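Local coordinates for protein spectinomycin 9-adenylyltransferase (PDB 6SXJ) that transfers an adenylyl group from ATP to the 9-hydroxyl of spectinomycin, giving bacteria resistance to that antibiotic but not to streptomycin, at residues 45-56 and 83-93. Residues are numbered along the deposited sequence; the frame is centred on the assembly and turned at random.
Sequences SDLDFLVVVSEP and RYIELTIIIQQ
S45 O accepts a hydrogen bond from R83 NH1 at 3.0 Å, the carbonyl oxygen lying at the edge of the guanidinium; T8 and K42 take further N-H groups of the same arginine. The carboxylate of D46 stands 85° to the Y84 ring, with OD1 at the ring edge, 3.5 Å from CD2, and a water links OD1 to Y84 N. From L47 N to V53 O the backbones pair as parallel strands, L47, F49, V51 and V53 each bonding through both N and O. D48 runs alongside E86, its OD1 4.1 Å from E86 OE2, with the two carboxylate planes 77° apart. D46 and D48, spanning the start of strand 47-53, match the D-x-D motif of the nucleotidyltransferase fold, which in relatives binds the catalytic metal ions and probably does so here; the fold's beta-alpha-beta unit runs through helix 59-69. F49 CB meets L87 CD1 at 3.7 Å, and V51 CG2 touches the same methyl. On the opposite face, V52 CG2 packs 3.8 Å from I90 CG1, which chi1 of 51° places between its backbone N and carbonyl carbon. Back on the face of F49 and V51, V53 CG2 reaches I89 CG2 at 3.7 Å, and beyond the strand P56 CG rests against I91 CD1 (3.6 Å).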
ATOM      1  N   SER A  45     -11.309   6.061  -0.538  1.00 73.71           N
ATOM      2  CA  SER A  45     -10.454   4.916  -0.814  1.00 68.37           C
ATOM      3  C   SER A  45      -9.455   5.198  -1.929  1.00 66.73           C
ATOM      4  O   SER A  45      -9.764   5.881  -2.913  1.00 60.39           O
ATOM      5  CB  SER A  45     -11.300   3.698  -1.199  1.00 67.08           C
ATOM      6  OG  SER A  45     -12.398   3.531  -0.322  1.00 65.43           O
ATOM      7  N   ASP A  46      -8.265   4.624  -1.783  1.00 55.95           N
ATOM      8  CA  ASP A  46      -7.277   4.636  -2.843  1.00 58.66           C
ATOM      9  C   ASP A  46      -7.627   3.609  -3.916  1.00 43.81           C
ATOM     10  O   ASP A  46      -8.297   2.605  -3.662  1.00 51.09           O
ATOM     11  CB  ASP A  46      -5.885   4.298  -2.312  1.00 55.90           C
ATOM     12  CG  ASP A  46      -5.324   5.353  -1.377  1.00 58.82           C
ATOM     13  OD1 ASP A  46      -5.966   6.405  -1.182  1.00 56.91           O
ATOM     14  OD2 ASP A  46      -4.221   5.112  -0.845  1.00 60.09           O
ATOM     15  N   LEU A  47      -7.118   3.856  -5.120  1.00 40.30           N
ATOM     16  CA  LEU A  47      -7.108   2.880  -6.202  1.00 40.02           C
ATOM     17  C   LEU A  47      -5.737   2.207  -6.232  1.00 45.78           C
ATOM     18  O   LEU A  47      -4.750   2.823  -6.648  1.00 44.65           O
ATOM     19  CB  LEU A  47      -7.404   3.559  -7.535  1.00 41.23           C
ATOM     20  CG  LEU A  47      -8.780   4.199  -7.754  1.00 48.73           C
ATOM     21  CD1 LEU A  47      -8.781   4.909  -9.095  1.00 41.71           C
ATOM     22  CD2 LEU A  47      -9.848   3.125  -7.689  1.00 40.63           C
ATOM     23  N   ASP A  48      -5.688   0.938  -5.828  1.00 46.49           N
ATOM     24  CA  ASP A  48      -4.449   0.179  -5.703  1.00 47.55           C
ATOM     25  C   ASP A  48      -4.373  -0.839  -6.832  1.00 47.58           C
ATOM     26  O   ASP A  48      -5.235  -1.718  -6.937  1.00 40.32           O
ATOM     27  CB  ASP A  48      -4.376  -0.534  -4.353  1.00 46.28           C
ATOM     28  CG  ASP A  48      -4.373   0.426  -3.175  1.00 54.75           C
ATOM     29  OD1 ASP A  48      -3.366   1.144  -3.002  1.00 56.19           O
ATOM     30  OD2 ASP A  48      -5.369   0.452  -2.411  1.00 52.68           O
ATOM     31  N   PHE A  49      -3.326  -0.744  -7.648  1.00 46.35           N
ATOM     32  CA  PHE A  49      -3.161  -1.616  -8.801  1.00 44.20           C
ATOM     33  C   PHE A  49      -1.909  -2.467  -8.646  1.00 52.49           C
ATOM     34  O   PHE A  49      -0.834  -1.949  -8.316  1.00 44.68           O
ATOM     35  CB  PHE A  49      -3.063  -0.808 -10.095  1.00 48.43           C
ATOM     36  CG  PHE A  49      -4.292  -0.031 -10.424  1.00 44.58           C
ATOM     37  CD1 PHE A  49      -4.441   1.277  -9.997  1.00 29.01           C
ATOM     38  CD2 PHE A  49      -5.289  -0.595 -11.193  1.00 52.22           C
ATOM     39  CE1 PHE A  49      -5.551   2.001 -10.325  1.00 50.84           C
ATOM     40  CE2 PHE A  49      -6.411   0.117 -11.506  1.00 38.25           C
ATOM     41  CZ  PHE A  49      -6.551   1.419 -11.070  1.00 45.25           C
ATOM     42  N   LEU A  50      -2.050  -3.764  -8.912  1.00 44.11           N
ATOM     43  CA  LEU A  50      -0.923  -4.668  -9.097  1.00 43.01           C
ATOM     44  C   LEU A  50      -0.881  -5.082 -10.561  1.00 54.92           C
ATOM     45  O   LEU A  50      -1.893  -5.542 -11.111  1.00 49.35           O
ATOM     46  CB  LEU A  50      -1.034  -5.903  -8.203  1.00 42.65           C
ATOM     47  CG  LEU A  50       0.170  -6.844  -8.213  1.00 48.75           C
ATOM     48  CD1 LEU A  50       1.341  -6.197  -7.522  1.00 46.92           C
ATOM     49  CD2 LEU A  50      -0.194  -8.143  -7.534  1.00 47.57           C
ATOM     50  N   VAL A  51       0.275  -4.892 -11.192  1.00 47.61           N
ATOM     51  CA  VAL A  51       0.465  -5.175 -12.609  1.00 44.84           C
ATOM     52  C   VAL A  51       1.597  -6.181 -12.751  1.00 59.69           C
ATOM     53  O   VAL A  51       2.637  -6.061 -12.091  1.00 52.39           O
ATOM     54  CB  VAL A  51       0.773  -3.888 -13.401  1.00 44.86           C
ATOM     55  CG1 VAL A  51       1.058  -4.211 -14.864  1.00 51.24           C
ATOM     56  CG2 VAL A  51      -0.368  -2.899 -13.280  1.00 44.90           C
ATOM     57  N   VAL A  52       1.399  -7.171 -13.612  1.00 54.31           N
ATOM     58  CA  VAL A  52       2.370  -8.234 -13.824  1.00 48.17           C
ATOM     59  C   VAL A  52       2.811  -8.207 -15.279  1.00 55.71           C
ATOM     60  O   VAL A  52       1.973  -8.131 -16.187  1.00 59.19           O
ATOM     61  CB  VAL A  52       1.799  -9.614 -13.459  1.00 52.45           C
ATOM     62  CG1 VAL A  52       2.859 -10.692 -13.660  1.00 62.60           C
ATOM     63  CG2 VAL A  52       1.301  -9.615 -12.024  1.00 52.81           C
ATOM     64  N   VAL A  53       4.123  -8.301 -15.493  1.00 56.90           N
ATOM     65  CA  VAL A  53       4.738  -8.210 -16.806  1.00 59.27           C
ATOM     66  C   VAL A  53       5.660  -9.409 -16.989  1.00 60.34           C
ATOM     67  O   VAL A  53       5.960 -10.145 -16.049  1.00 61.54           O
ATOM     68  CB  VAL A  53       5.521  -6.895 -16.990  1.00 60.40           C
ATOM     69  CG1 VAL A  53       4.567  -5.713 -16.997  1.00 55.27           C
ATOM     70  CG2 VAL A  53       6.574  -6.743 -15.895  1.00 61.94           C
ATOM     71  N   SER A  54       6.106  -9.600 -18.228  1.00 63.60           N
ATOM     72  CA  SER A  54       6.976 -10.720 -18.555  1.00 66.36           C
ATOM     73  C   SER A  54       8.452 -10.378 -18.393  1.00 67.11           C
ATOM     74  O   SER A  54       9.208 -11.177 -17.832  1.00 63.30           O
ATOM     75  CB  SER A  54       6.710 -11.182 -19.991  1.00 72.14           C
ATOM     76  OG  SER A  54       5.602 -12.064 -20.045  1.00 79.36           O
ATOM     77  N   GLU A  55       8.874  -9.214 -18.873  1.00 65.39           N
ATOM     78  CA  GLU A  55      10.268  -8.800 -18.884  1.00 77.18           C
ATOM     79  C   GLU A  55      10.406  -7.406 -18.302  1.00 72.80           C
ATOM     80  O   GLU A  55       9.421  -6.663 -18.196  1.00 66.72           O
ATOM     81  CB  GLU A  55      10.841  -8.807 -20.309  1.00 77.05           C
ATOM     82  CG  GLU A  55      10.832 -10.162 -20.986  1.00 86.18           C
ATOM     83  CD  GLU A  55      10.382 -10.078 -22.428  1.00 93.68           C
ATOM     84  OE1 GLU A  55      10.693  -9.061 -23.087  1.00 91.55           O
ATOM     85  OE2 GLU A  55       9.719 -11.028 -22.897  1.00 99.66           O
ATOM     86  N   PRO A  56      11.623  -7.010 -17.925  1.00 63.36           N
ATOM     87  CA  PRO A  56      11.826  -5.669 -17.364  1.00 62.53           C
ATOM     88  C   PRO A  56      11.363  -4.573 -18.312  1.00 70.51           C
ATOM     89  O   PRO A  56      11.185  -4.775 -19.516  1.00 69.34           O
ATOM     90  CB  PRO A  56      13.342  -5.600 -17.136  1.00 64.70           C
ATOM     91  CG  PRO A  56      13.769  -7.027 -16.986  1.00 63.81           C
ATOM     92  CD  PRO A  56      12.856  -7.820 -17.893  1.00 72.63           C
ATOM     93  N   ARG A  83      -9.088  10.254  -6.542  1.00 48.88           N
ATOM     94  CA  ARG A  83      -8.497   9.292  -5.625  1.00 53.40           C
ATOM     95  C   ARG A  83      -6.997   9.177  -5.884  1.00 49.05           C
ATOM     96  O   ARG A  83      -6.521   9.449  -6.988  1.00 44.43           O
ATOM     97  CB  ARG A  83      -9.152   7.919  -5.782  1.00 50.02           C
ATOM     98  CG  ARG A  83     -10.687   7.963  -5.826  1.00 58.19           C
ATOM     99  CD  ARG A  83     -11.270   6.608  -6.192  1.00 61.68           C
ATOM    100  NE  ARG A  83     -12.724   6.552  -6.031  1.00 60.85           N
ATOM    101  CZ  ARG A  83     -13.340   6.199  -4.909  1.00 65.02           C
ATOM    102  NH1 ARG A  83     -12.634   5.876  -3.837  1.00 60.07           N
ATOM    103  NH2 ARG A  83     -14.667   6.167  -4.863  1.00 75.80           N
ATOM    104  N   TYR A  84      -6.256   8.762  -4.861  1.00 47.81           N
ATOM    105  CA  TYR A  84      -4.851   8.433  -5.064  1.00 49.76           C
ATOM    106  C   TYR A  84      -4.751   7.157  -5.886  1.00 44.33           C
ATOM    107  O   TYR A  84      -5.469   6.186  -5.633  1.00 47.56           O
ATOM    108  CB  TYR A  84      -4.133   8.222  -3.730  1.00 53.64           C
ATOM    109  CG  TYR A  84      -3.914   9.467  -2.909  1.00 52.36           C
ATOM    110  CD1 TYR A  84      -3.158  10.526  -3.394  1.00 49.79           C
ATOM    111  CD2 TYR A  84      -4.446   9.569  -1.634  1.00 56.97           C
ATOM    112  CE1 TYR A  84      -2.956  11.654  -2.634  1.00 48.36           C
ATOM    113  CE2 TYR A  84      -4.253  10.688  -0.873  1.00 59.59           C
ATOM    114  CZ  TYR A  84      -3.504  11.730  -1.369  1.00 62.16           C
ATOM    115  OH  TYR A  84      -3.310  12.853  -0.588  1.00 70.04           O
ATOM    116  N   ILE A  85      -3.859   7.153  -6.868  1.00 43.23           N
ATOM    117  CA  ILE A  85      -3.484   5.936  -7.580  1.00 37.58           C
ATOM    118  C   ILE A  85      -2.143   5.445  -7.037  1.00 50.07           C
ATOM    119  O   ILE A  85      -1.168   6.198  -6.987  1.00 40.82           O
ATOM    120  CB  ILE A  85      -3.401   6.178  -9.093  1.00 39.49           C
ATOM    121  CG1 ILE A  85      -4.803   6.459  -9.669  1.00 46.91           C
ATOM    122  CG2 ILE A  85      -2.802   4.970  -9.795  1.00 41.14           C
ATOM    123  CD1 ILE A  85      -4.753   6.918 -11.072  1.00 46.63           C
ATOM    124  N   GLU A  86      -2.099   4.175  -6.647  1.00 44.60           N
ATOM    125  CA  GLU A  86      -0.876   3.476  -6.297  1.00 46.76           C
ATOM    126  C   GLU A  86      -0.782   2.277  -7.223  1.00 48.28           C
ATOM    127  O   GLU A  86      -1.742   1.508  -7.338  1.00 52.05           O
ATOM    128  CB  GLU A  86      -0.909   3.046  -4.834  1.00 46.00           C
ATOM    129  CG  GLU A  86       0.423   3.028  -4.134  1.00 56.31           C
ATOM    130  CD  GLU A  86       0.236   2.852  -2.644  1.00 45.39           C
ATOM    131  OE1 GLU A  86      -0.258   3.798  -1.987  1.00 49.65           O
ATOM    132  OE2 GLU A  86       0.543   1.757  -2.138  1.00 44.89           O
ATOM    133  N   LEU A  87       0.348   2.137  -7.907  1.00 37.32           N
ATOM    134  CA  LEU A  87       0.511   1.074  -8.889  1.00 43.95           C
ATOM    135  C   LEU A  87       1.893   0.458  -8.769  1.00 43.91           C
ATOM    136  O   LEU A  87       2.894   1.167  -8.878  1.00 43.18           O
ATOM    137  CB  LEU A  87       0.312   1.601 -10.314  1.00 33.58           C
ATOM    138  CG  LEU A  87       0.315   0.552 -11.428  1.00 41.26           C
ATOM    139  CD1 LEU A  87      -0.792   0.865 -12.454  1.00 48.92           C
ATOM    140  CD2 LEU A  87       1.647   0.509 -12.116  1.00 37.71           C
ATOM    141  N   THR A  88       1.934  -0.866  -8.609  1.00 49.85           N
ATOM    142  CA  THR A  88       3.162  -1.641  -8.514  1.00 51.02           C
ATOM    143  C   THR A  88       3.244  -2.615  -9.679  1.00 51.92           C
ATOM    144  O   THR A  88       2.238  -3.220 -10.066  1.00 48.17           O
ATOM    145  CB  THR A  88       3.224  -2.431  -7.201  1.00 43.64           C
ATOM    146  OG1 THR A  88       3.161  -1.528  -6.094  1.00 43.07           O
ATOM    147  CG2 THR A  88       4.503  -3.245  -7.131  1.00 56.77           C
ATOM    148  N   ILE A  89       4.447  -2.783 -10.217  1.00 44.35           N
ATOM    149  CA  ILE A  89       4.709  -3.704 -11.316  1.00 49.86           C
ATOM    150  C   ILE A  89       5.692  -4.757 -10.827  1.00 56.89           C
ATOM    151  O   ILE A  89       6.752  -4.421 -10.280  1.00 51.80           O
ATOM    152  CB  ILE A  89       5.268  -2.970 -12.551  1.00 51.47           C
ATOM    153  CG1 ILE A  89       4.324  -1.840 -12.968  1.00 44.69           C
ATOM    154  CG2 ILE A  89       5.496  -3.951 -13.689  1.00 54.34           C
ATOM    155  CD1 ILE A  89       4.756  -1.094 -14.206  1.00 54.66           C
ATOM    156  N   ILE A  90       5.343  -6.023 -11.027  1.00 46.25           N
ATOM    157  CA  ILE A  90       6.247  -7.132 -10.770  1.00 47.09           C
ATOM    158  C   ILE A  90       6.431  -7.926 -12.055  1.00 58.94           C
ATOM    159  O   ILE A  90       5.549  -7.964 -12.924  1.00 54.98           O
ATOM    160  CB  ILE A  90       5.736  -8.052  -9.640  1.00 50.61           C
ATOM    161  CG1 ILE A  90       4.285  -8.469  -9.909  1.00 52.10           C
ATOM    162  CG2 ILE A  90       5.860  -7.358  -8.291  1.00 58.18           C
ATOM    163  CD1 ILE A  90       3.797  -9.565  -8.996  1.00 46.26           C
ATOM    164  N   ILE A  91       7.602  -8.549 -12.172  1.00 49.91           N
ATOM    165  CA  ILE A  91       7.906  -9.497 -13.236  1.00 52.60           C
ATOM    166  C   ILE A  91       7.556 -10.881 -12.724  1.00 60.36           C
ATOM    167  O   ILE A  91       7.976 -11.265 -11.627  1.00 54.00           O
ATOM    168  CB  ILE A  91       9.389  -9.423 -13.639  1.00 56.37           C
ATOM    169  CG1 ILE A  91       9.768  -7.985 -13.976  1.00 55.62           C
ATOM    170  CG2 ILE A  91       9.666 -10.344 -14.817  1.00 57.79           C
ATOM    171  CD1 ILE A  91      11.067  -7.850 -14.739  1.00 66.76           C
ATOM    172  N   GLN A  92       6.773 -11.634 -13.502  1.00 58.47           N
ATOM    173  CA  GLN A  92       6.312 -12.928 -13.013  1.00 57.88           C
ATOM    174  C   GLN A  92       7.489 -13.825 -12.642  1.00 59.84           C
ATOM    175  O   GLN A  92       7.484 -14.468 -11.587  1.00 61.32           O
ATOM    176  CB  GLN A  92       5.433 -13.614 -14.055  1.00 57.25           C
ATOM    177  CG  GLN A  92       4.674 -14.803 -13.501  1.00 54.49           C
ATOM    178  CD  GLN A  92       3.991 -15.616 -14.586  1.00 59.93           C
ATOM    179  OE1 GLN A  92       3.814 -15.148 -15.712  1.00 61.79           O
ATOM    180  NE2 GLN A  92       3.603 -16.840 -14.249  1.00 60.34           N
ATOM    181  N   GLN A  93       8.505 -13.885 -13.508  1.00 60.42           N
ATOM    182  CA  GLN A  93       9.590 -14.841 -13.315  1.00 64.66           C
ATOM    183  C   GLN A  93      10.448 -14.484 -12.107  1.00 68.12           C
ATOM    184  O   GLN A  93      11.075 -15.367 -11.511  1.00 70.79           O
ATOM    185  CB  GLN A  93      10.451 -14.913 -14.576  1.00 70.58           C
ATOM    186  CG  GLN A  93      11.144 -13.601 -14.927  1.00 78.27           C
ATOM    187  CD  GLN A  93      12.398 -13.798 -15.762  1.00 89.55           C
ATOM    188  OE1 GLN A  93      12.754 -14.925 -16.115  1.00 90.37           O
ATOM    189  NE2 GLN A  93      13.077 -12.698 -16.079  1.00 94.25           N
TER
HETATM  190  O   HOH W   1      -7.505   8.112  -2.384  1.00 52.41           O
HETATM  191  O   HOH W   2       0.223  -1.008  -5.664  1.00 45.55           O